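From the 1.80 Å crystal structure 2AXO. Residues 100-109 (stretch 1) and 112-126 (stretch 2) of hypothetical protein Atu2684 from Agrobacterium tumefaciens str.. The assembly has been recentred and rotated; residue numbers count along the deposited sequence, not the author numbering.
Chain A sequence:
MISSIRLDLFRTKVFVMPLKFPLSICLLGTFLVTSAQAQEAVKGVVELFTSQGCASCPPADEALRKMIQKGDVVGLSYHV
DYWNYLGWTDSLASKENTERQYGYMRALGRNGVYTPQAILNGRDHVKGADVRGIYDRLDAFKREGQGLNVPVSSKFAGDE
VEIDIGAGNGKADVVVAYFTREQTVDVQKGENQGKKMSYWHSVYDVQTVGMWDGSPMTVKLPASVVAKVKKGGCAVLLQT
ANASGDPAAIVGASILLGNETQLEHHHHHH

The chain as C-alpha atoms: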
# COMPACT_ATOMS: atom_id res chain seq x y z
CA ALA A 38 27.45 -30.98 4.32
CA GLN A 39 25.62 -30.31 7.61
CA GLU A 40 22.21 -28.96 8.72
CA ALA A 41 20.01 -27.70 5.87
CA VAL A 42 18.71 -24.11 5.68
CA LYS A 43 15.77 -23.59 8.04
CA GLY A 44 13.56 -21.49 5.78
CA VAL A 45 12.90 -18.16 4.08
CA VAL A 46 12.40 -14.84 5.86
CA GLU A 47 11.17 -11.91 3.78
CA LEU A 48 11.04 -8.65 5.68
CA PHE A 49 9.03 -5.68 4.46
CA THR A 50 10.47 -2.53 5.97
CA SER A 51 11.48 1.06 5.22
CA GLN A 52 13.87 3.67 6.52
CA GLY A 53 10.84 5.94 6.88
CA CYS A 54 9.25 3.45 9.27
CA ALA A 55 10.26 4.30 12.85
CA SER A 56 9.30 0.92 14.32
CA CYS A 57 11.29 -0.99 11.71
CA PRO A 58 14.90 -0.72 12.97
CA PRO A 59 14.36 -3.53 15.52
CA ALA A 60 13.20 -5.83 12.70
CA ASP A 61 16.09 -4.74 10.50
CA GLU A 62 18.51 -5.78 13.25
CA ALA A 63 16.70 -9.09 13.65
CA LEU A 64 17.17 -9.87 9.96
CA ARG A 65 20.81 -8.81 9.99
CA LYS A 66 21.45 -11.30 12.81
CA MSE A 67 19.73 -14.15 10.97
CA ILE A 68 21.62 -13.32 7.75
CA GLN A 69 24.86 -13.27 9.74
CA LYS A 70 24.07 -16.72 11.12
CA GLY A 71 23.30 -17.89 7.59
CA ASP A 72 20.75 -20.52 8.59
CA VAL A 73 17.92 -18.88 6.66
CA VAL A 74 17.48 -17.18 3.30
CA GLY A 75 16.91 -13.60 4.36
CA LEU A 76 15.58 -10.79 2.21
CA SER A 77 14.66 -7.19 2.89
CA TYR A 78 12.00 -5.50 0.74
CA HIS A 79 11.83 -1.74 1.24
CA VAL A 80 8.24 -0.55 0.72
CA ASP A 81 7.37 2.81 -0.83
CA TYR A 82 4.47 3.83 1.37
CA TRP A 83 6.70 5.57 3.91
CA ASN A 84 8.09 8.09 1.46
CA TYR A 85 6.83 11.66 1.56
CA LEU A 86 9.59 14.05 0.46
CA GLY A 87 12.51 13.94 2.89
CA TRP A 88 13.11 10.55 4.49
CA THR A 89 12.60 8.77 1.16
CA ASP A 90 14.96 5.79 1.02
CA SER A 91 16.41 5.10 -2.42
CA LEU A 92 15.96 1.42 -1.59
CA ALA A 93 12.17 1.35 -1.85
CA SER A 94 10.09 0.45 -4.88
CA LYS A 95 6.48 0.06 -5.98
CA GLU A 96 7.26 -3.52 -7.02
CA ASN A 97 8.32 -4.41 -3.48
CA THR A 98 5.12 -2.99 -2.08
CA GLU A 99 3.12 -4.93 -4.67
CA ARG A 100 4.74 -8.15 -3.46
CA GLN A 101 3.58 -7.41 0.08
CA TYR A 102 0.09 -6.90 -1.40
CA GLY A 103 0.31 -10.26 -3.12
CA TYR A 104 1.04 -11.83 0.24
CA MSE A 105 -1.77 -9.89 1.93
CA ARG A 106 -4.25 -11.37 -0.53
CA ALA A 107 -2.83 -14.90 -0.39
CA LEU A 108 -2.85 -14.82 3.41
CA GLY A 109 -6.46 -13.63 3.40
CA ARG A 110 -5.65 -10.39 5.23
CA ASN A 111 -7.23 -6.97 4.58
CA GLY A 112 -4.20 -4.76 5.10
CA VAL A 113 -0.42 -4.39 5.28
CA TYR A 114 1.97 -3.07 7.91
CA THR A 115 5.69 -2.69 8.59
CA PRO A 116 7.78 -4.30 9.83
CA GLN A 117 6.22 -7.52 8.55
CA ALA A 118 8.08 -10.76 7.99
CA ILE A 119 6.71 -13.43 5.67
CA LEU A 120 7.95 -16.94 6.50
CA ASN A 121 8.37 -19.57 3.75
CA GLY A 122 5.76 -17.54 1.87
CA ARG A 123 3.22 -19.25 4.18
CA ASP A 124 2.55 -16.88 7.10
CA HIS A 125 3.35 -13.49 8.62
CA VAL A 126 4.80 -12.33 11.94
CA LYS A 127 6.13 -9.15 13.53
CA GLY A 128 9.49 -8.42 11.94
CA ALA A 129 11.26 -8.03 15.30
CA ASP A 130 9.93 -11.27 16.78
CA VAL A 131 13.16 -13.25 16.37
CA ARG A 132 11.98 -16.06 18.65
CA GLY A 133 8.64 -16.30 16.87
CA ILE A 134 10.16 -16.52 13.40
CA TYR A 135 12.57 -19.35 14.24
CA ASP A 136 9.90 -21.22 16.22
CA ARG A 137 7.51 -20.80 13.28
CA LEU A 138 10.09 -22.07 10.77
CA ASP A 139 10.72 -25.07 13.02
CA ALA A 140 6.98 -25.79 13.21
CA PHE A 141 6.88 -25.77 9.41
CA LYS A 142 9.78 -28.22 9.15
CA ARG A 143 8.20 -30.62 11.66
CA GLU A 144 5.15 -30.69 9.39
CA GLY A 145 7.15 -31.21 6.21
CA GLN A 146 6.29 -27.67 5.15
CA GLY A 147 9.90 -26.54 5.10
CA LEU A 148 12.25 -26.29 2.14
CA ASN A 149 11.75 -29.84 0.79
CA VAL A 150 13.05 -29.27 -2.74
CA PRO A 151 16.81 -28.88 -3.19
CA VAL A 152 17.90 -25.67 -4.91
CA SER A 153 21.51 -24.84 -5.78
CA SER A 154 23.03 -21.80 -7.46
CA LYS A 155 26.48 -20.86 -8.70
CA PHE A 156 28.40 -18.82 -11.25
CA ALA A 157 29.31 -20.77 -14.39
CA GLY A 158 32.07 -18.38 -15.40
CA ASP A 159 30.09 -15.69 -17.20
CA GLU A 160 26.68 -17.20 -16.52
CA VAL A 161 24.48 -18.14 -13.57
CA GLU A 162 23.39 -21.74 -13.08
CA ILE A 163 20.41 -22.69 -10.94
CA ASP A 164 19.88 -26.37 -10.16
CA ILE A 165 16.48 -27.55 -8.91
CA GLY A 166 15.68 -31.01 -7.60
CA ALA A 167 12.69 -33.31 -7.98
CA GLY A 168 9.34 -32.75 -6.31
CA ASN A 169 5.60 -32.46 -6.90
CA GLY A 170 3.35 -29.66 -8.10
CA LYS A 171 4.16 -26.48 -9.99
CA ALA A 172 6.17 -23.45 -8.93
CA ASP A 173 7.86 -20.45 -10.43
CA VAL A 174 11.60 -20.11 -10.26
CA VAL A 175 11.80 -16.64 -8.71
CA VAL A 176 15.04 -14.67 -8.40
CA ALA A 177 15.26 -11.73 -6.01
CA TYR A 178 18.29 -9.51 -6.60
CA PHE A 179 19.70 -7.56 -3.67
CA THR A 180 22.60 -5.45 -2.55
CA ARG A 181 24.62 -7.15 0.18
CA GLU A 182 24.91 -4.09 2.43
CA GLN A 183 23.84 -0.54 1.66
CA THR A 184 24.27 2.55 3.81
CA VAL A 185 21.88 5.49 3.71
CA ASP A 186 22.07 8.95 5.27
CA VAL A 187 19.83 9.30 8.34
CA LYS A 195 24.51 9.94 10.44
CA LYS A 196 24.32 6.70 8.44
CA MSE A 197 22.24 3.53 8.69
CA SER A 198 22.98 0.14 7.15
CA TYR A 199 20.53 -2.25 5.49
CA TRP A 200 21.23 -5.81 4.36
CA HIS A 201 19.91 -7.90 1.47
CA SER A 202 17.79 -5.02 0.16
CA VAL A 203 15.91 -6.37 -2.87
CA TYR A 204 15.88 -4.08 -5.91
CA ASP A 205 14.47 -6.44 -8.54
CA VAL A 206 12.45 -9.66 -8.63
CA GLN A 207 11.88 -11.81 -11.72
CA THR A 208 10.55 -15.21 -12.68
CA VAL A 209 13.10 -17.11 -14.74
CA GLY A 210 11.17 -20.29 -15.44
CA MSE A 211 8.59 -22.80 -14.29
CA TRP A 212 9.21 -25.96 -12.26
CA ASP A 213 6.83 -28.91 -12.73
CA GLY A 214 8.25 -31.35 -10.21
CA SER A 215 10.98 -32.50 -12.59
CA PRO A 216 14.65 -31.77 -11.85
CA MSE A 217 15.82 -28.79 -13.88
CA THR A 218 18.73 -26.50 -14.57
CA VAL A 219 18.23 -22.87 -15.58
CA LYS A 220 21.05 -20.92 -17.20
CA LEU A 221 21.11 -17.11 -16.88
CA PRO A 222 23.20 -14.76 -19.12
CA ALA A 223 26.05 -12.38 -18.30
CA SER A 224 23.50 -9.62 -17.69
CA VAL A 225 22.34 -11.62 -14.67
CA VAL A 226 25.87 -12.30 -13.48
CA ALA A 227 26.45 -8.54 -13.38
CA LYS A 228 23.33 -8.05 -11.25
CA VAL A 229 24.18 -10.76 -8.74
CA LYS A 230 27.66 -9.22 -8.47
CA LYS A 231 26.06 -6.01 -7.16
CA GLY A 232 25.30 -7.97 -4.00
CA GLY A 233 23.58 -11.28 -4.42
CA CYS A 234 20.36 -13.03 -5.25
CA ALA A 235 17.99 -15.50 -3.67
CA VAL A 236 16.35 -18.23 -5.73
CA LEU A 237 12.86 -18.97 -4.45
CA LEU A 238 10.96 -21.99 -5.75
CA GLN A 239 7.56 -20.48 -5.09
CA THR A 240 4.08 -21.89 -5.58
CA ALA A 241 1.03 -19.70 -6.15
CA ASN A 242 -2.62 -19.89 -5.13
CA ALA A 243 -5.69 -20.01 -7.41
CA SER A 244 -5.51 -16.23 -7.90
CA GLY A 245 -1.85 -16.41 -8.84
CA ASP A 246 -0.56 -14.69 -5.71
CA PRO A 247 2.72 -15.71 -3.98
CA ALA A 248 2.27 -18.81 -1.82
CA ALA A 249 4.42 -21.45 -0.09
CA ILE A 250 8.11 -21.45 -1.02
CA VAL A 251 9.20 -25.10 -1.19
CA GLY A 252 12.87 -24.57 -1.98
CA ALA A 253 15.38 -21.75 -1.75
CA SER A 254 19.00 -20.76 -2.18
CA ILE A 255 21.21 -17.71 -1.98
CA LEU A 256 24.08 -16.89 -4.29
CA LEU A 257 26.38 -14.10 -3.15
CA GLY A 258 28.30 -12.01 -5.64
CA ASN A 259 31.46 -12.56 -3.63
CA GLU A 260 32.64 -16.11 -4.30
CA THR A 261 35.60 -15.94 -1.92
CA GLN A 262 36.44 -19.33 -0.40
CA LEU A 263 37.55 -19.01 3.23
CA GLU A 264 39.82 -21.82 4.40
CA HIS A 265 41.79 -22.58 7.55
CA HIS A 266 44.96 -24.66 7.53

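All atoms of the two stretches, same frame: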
# COMPACT_ATOMS: atom_id res chain seq x y z
N ARG A 100 4.52 -6.78 -3.92
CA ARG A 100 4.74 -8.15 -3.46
C ARG A 100 4.10 -8.31 -2.08
O ARG A 100 3.50 -9.34 -1.79
CB ARG A 100 6.24 -8.47 -3.39
CG ARG A 100 6.56 -9.91 -2.97
CD ARG A 100 8.03 -10.23 -3.25
NE ARG A 100 8.44 -11.57 -2.83
CZ ARG A 100 8.07 -12.70 -3.44
NH1 ARG A 100 7.28 -12.67 -4.50
NH2 ARG A 100 8.53 -13.86 -3.00
N GLN A 101 4.20 -7.29 -1.22
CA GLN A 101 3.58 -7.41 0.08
C GLN A 101 2.06 -7.49 -0.09
O GLN A 101 1.37 -8.13 0.70
CB GLN A 101 3.96 -6.23 0.99
CG GLN A 101 3.39 -6.33 2.40
CD GLN A 101 3.84 -5.18 3.29
OE1 GLN A 101 3.96 -4.05 2.83
NE2 GLN A 101 4.07 -5.47 4.56
N TYR A 102 1.53 -6.84 -1.14
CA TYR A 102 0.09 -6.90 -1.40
C TYR A 102 -0.28 -8.31 -1.83
O TYR A 102 -1.32 -8.85 -1.42
CB TYR A 102 -0.31 -5.93 -2.53
CG TYR A 102 -0.11 -4.47 -2.22
CD1 TYR A 102 -0.25 -3.98 -0.93
CD2 TYR A 102 0.17 -3.56 -3.24
CE1 TYR A 102 -0.12 -2.63 -0.65
CE2 TYR A 102 0.30 -2.20 -2.97
CZ TYR A 102 0.15 -1.74 -1.67
OH TYR A 102 0.25 -0.40 -1.41
N GLY A 103 0.56 -8.91 -2.66
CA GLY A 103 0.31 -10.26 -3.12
C GLY A 103 0.19 -11.19 -1.94
O GLY A 103 -0.68 -12.06 -1.91
N TYR A 104 1.07 -11.01 -0.96
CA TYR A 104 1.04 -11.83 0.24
C TYR A 104 -0.21 -11.53 1.07
O TYR A 104 -0.83 -12.45 1.61
CB TYR A 104 2.30 -11.60 1.08
CG TYR A 104 3.47 -12.46 0.65
CD1 TYR A 104 3.32 -13.84 0.51
CD2 TYR A 104 4.73 -11.90 0.42
CE1 TYR A 104 4.41 -14.65 0.14
CE2 TYR A 104 5.82 -12.70 0.05
CZ TYR A 104 5.65 -14.06 -0.08
OH TYR A 104 6.73 -14.85 -0.43
N MSE A 105 -0.57 -10.26 1.17
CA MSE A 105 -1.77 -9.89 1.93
C MSE A 105 -2.95 -10.69 1.40
O MSE A 105 -3.68 -11.32 2.16
CB MSE A 105 -2.07 -8.39 1.77
CG MSE A 105 -3.43 -7.98 2.34
SE MSE A 105 -3.96 -6.19 1.80
CE MSE A 105 -4.51 -6.63 0.01
N ARG A 106 -3.14 -10.65 0.09
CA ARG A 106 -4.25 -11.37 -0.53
C ARG A 106 -4.16 -12.87 -0.30
O ARG A 106 -5.13 -13.48 0.13
CB ARG A 106 -4.30 -11.08 -2.03
CG ARG A 106 -4.55 -9.62 -2.36
CD ARG A 106 -4.88 -9.45 -3.83
NE ARG A 106 -3.74 -9.67 -4.71
CZ ARG A 106 -2.80 -8.77 -4.95
NH1 ARG A 106 -2.86 -7.57 -4.38
NH2 ARG A 106 -1.80 -9.06 -5.78
N ALA A 107 -3.00 -13.46 -0.58
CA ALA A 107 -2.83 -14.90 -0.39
C ALA A 107 -3.09 -15.32 1.05
O ALA A 107 -3.68 -16.37 1.30
CB ALA A 107 -1.43 -15.32 -0.81
N LEU A 108 -2.66 -14.49 2.00
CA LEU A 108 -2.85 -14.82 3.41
C LEU A 108 -4.27 -14.51 3.91
O LEU A 108 -4.60 -14.77 5.06
CB LEU A 108 -1.82 -14.07 4.27
CG LEU A 108 -0.36 -14.42 3.97
CD1 LEU A 108 0.56 -13.57 4.85
CD2 LEU A 108 -0.11 -15.90 4.22
N GLY A 109 -5.10 -13.95 3.03
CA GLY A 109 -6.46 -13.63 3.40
C GLY A 109 -6.62 -12.43 4.31
O GLY A 109 -7.66 -12.27 4.96
N GLY A 112 -5.09 -5.90 4.97
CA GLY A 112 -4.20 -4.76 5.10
C GLY A 112 -2.74 -5.16 5.15
O GLY A 112 -2.41 -6.35 5.14
N VAL A 113 -1.86 -4.17 5.20
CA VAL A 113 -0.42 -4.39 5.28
C VAL A 113 0.14 -3.49 6.37
O VAL A 113 -0.47 -2.48 6.74
CB VAL A 113 0.31 -4.06 3.96
CG1 VAL A 113 -0.10 -5.03 2.86
CG2 VAL A 113 0.01 -2.62 3.54
N TYR A 114 1.31 -3.85 6.88
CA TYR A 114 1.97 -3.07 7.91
C TYR A 114 3.47 -3.33 7.84
O TYR A 114 3.91 -4.25 7.15
CB TYR A 114 1.45 -3.46 9.30
CG TYR A 114 1.79 -4.88 9.72
CD1 TYR A 114 0.93 -5.94 9.41
CD2 TYR A 114 2.97 -5.17 10.39
CE1 TYR A 114 1.25 -7.26 9.78
CE2 TYR A 114 3.30 -6.47 10.76
CZ TYR A 114 2.44 -7.51 10.46
OH TYR A 114 2.77 -8.79 10.82
N THR A 115 4.24 -2.50 8.52
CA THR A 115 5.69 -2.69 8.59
C THR A 115 6.09 -2.46 10.04
O THR A 115 5.51 -1.62 10.71
CB THR A 115 6.49 -1.70 7.69
OG1 THR A 115 6.05 -0.36 7.95
CG2 THR A 115 6.31 -2.02 6.21
N PRO A 116 7.06 -3.24 10.55
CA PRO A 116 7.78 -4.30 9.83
C PRO A 116 7.02 -5.62 9.85
O PRO A 116 6.53 -6.06 10.90
CB PRO A 116 9.10 -4.37 10.59
CG PRO A 116 8.68 -4.09 11.99
CD PRO A 116 7.69 -2.95 11.85
N GLN A 117 6.92 -6.25 8.69
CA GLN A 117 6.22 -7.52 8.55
C GLN A 117 7.13 -8.55 7.91
O GLN A 117 7.72 -8.31 6.86
CB GLN A 117 4.97 -7.36 7.69
CG GLN A 117 4.26 -8.68 7.42
CD GLN A 117 3.06 -8.52 6.50
OE1 GLN A 117 3.20 -8.09 5.35
NE2 GLN A 117 1.89 -8.87 6.99
N ALA A 118 7.26 -9.71 8.55
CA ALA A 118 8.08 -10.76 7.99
C ALA A 118 7.19 -11.88 7.48
O ALA A 118 6.25 -12.29 8.16
CB ALA A 118 9.06 -11.29 9.04
N ILE A 119 7.47 -12.34 6.27
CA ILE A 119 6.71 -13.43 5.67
C ILE A 119 7.64 -14.64 5.75
O ILE A 119 8.79 -14.58 5.33
CB ILE A 119 6.37 -13.10 4.19
CG1 ILE A 119 5.55 -11.80 4.11
CG2 ILE A 119 5.61 -14.26 3.56
CD1 ILE A 119 4.21 -11.86 4.84
N LEU A 120 7.13 -15.74 6.32
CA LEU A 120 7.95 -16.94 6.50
C LEU A 120 7.58 -18.06 5.53
O LEU A 120 6.43 -18.51 5.48
CB LEU A 120 7.82 -17.41 7.95
CG LEU A 120 7.98 -16.33 9.04
CD1 LEU A 120 7.83 -16.97 10.41
CD2 LEU A 120 9.33 -15.64 8.92
N ASN A 121 8.56 -18.51 4.75
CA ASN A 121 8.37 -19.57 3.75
C ASN A 121 7.19 -19.24 2.83
O ASN A 121 6.58 -20.14 2.25
CB ASN A 121 8.09 -20.93 4.42
CG ASN A 121 9.31 -21.52 5.10
OD1 ASN A 121 9.25 -22.64 5.63
ND2 ASN A 121 10.42 -20.80 5.09
N GLY A 122 6.88 -17.96 2.71
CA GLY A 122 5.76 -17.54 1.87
C GLY A 122 4.43 -18.08 2.36
O GLY A 122 3.43 -17.96 1.65
N ARG A 123 4.41 -18.64 3.58
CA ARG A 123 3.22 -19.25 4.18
C ARG A 123 2.49 -18.48 5.28
O ARG A 123 1.29 -18.68 5.46
CB ARG A 123 3.59 -20.63 4.77
CG ARG A 123 4.01 -21.70 3.78
CD ARG A 123 4.47 -22.96 4.51
NE ARG A 123 4.87 -24.03 3.60
CZ ARG A 123 4.02 -24.86 2.99
NH1 ARG A 123 2.72 -24.75 3.20
NH2 ARG A 123 4.49 -25.78 2.15
N ASP A 124 3.18 -17.62 6.02
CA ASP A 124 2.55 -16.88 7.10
C ASP A 124 3.31 -15.60 7.42
O ASP A 124 4.43 -15.39 6.93
CB ASP A 124 2.50 -17.77 8.35
CG ASP A 124 1.49 -17.29 9.38
OD1 ASP A 124 1.48 -17.83 10.50
OD2 ASP A 124 0.69 -16.38 9.07
N HIS A 125 2.72 -14.75 8.25
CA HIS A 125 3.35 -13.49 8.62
C HIS A 125 3.53 -13.37 10.13
O HIS A 125 2.81 -14.00 10.90
CB HIS A 125 2.51 -12.32 8.10
CG HIS A 125 1.30 -12.03 8.94
ND1 HIS A 125 1.25 -10.99 9.84
CD2 HIS A 125 0.12 -12.68 9.05
CE1 HIS A 125 0.09 -11.01 10.46
NE2 HIS A 125 -0.62 -12.03 10.00
N VAL A 126 4.50 -12.56 10.53
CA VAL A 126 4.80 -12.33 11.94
C VAL A 126 5.50 -10.99 12.08
O VAL A 126 6.05 -10.47 11.11
CB VAL A 126 5.75 -13.41 12.50
CG1 VAL A 126 5.07 -14.77 12.53
CG2 VAL A 126 7.01 -13.48 11.65
O HOH W 1 1.40 -8.91 3.53

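What does the helix of residues 100-107 present to the strands beside it? Gln101, Tyr104, Met105 and Leu108 point their CA-to-CB bonds toward the other stretch and form a knobbly ridge, while Arg106 stays out of reach. The helix passes strand 112-114 at 8.3 Å between axes, the two directions 129° apart. Val113 is the bump that answers this ridge. Its CG1 methyl enters a hollow walled by three helical side chains: it lies 3.8 Å from Gln101 CG, 4.0 Å from Met105 CB and 3.9 Å from Tyr102 CD1. Tyr102 sets out away from the strand, yet its ring comes back near enough to meet that methyl at its edge.

How does Tyr104 fit against the second strand? Its ring lies flat beneath Ile119, whose CG2 methyl sits 3.6 Å from the centroid of the Tyr104 ring and only 10° off the ring normal, a CH-pi contact over the face. The same ring packs close to the backbone of the turn, with Tyr104 CE1 3.6 Å from Gly122 CA. The fit leaves little spare room there: a CB modelled ideally on Gly122 would fall 3.3 Å from Tyr104 OH. Positive phi at Gly122 by itself also favours glycine.

What fills the hollow beside Ile119 and the Arg123-His125 backbone? Leu108 does, wedged between Ile119 and the backbone that runs from Arg123 to His125. CD1 of Leu108 lies 4.0 Å from Ile119 CD1 and 4.0 Å from His125 CB, whereas CD2 of Leu108 rests 3.4 Å from Arg123 O and 4.0 Å from Asp124 CA. Ile119 thus meets both Tyr104 and Leu108; its CG2 sits over the ring face, while its CD1 comes within 4.0 Å of Leu108 CD1. Gly109 follows, the first residue to leave helical phi/psi, with positive phi, in a Schellman motif.

How is a polar group accommodated among these apolar surfaces? Gln101, buried and fully extended with chi1 and chi2 both t, carries its amide across to the strands. There Gln101 NE2 donates to Gln117 OE1 at 2.9 Å, with a fairly straight angle of 163°, and to Tyr114 O at 2.9 Å, more bent at 135°. Gln117 is extended too, so the two side chains meet end to end. A water adds a second link, donating to Gln101 O (2.9 Å from the water O) and to Gln117 OE1 (2.7 Å from the water O). Nearby, the selenomethionine Met105 lays its SE 3.4 Å from Gly112 N, close against a strand residue that has no side chain.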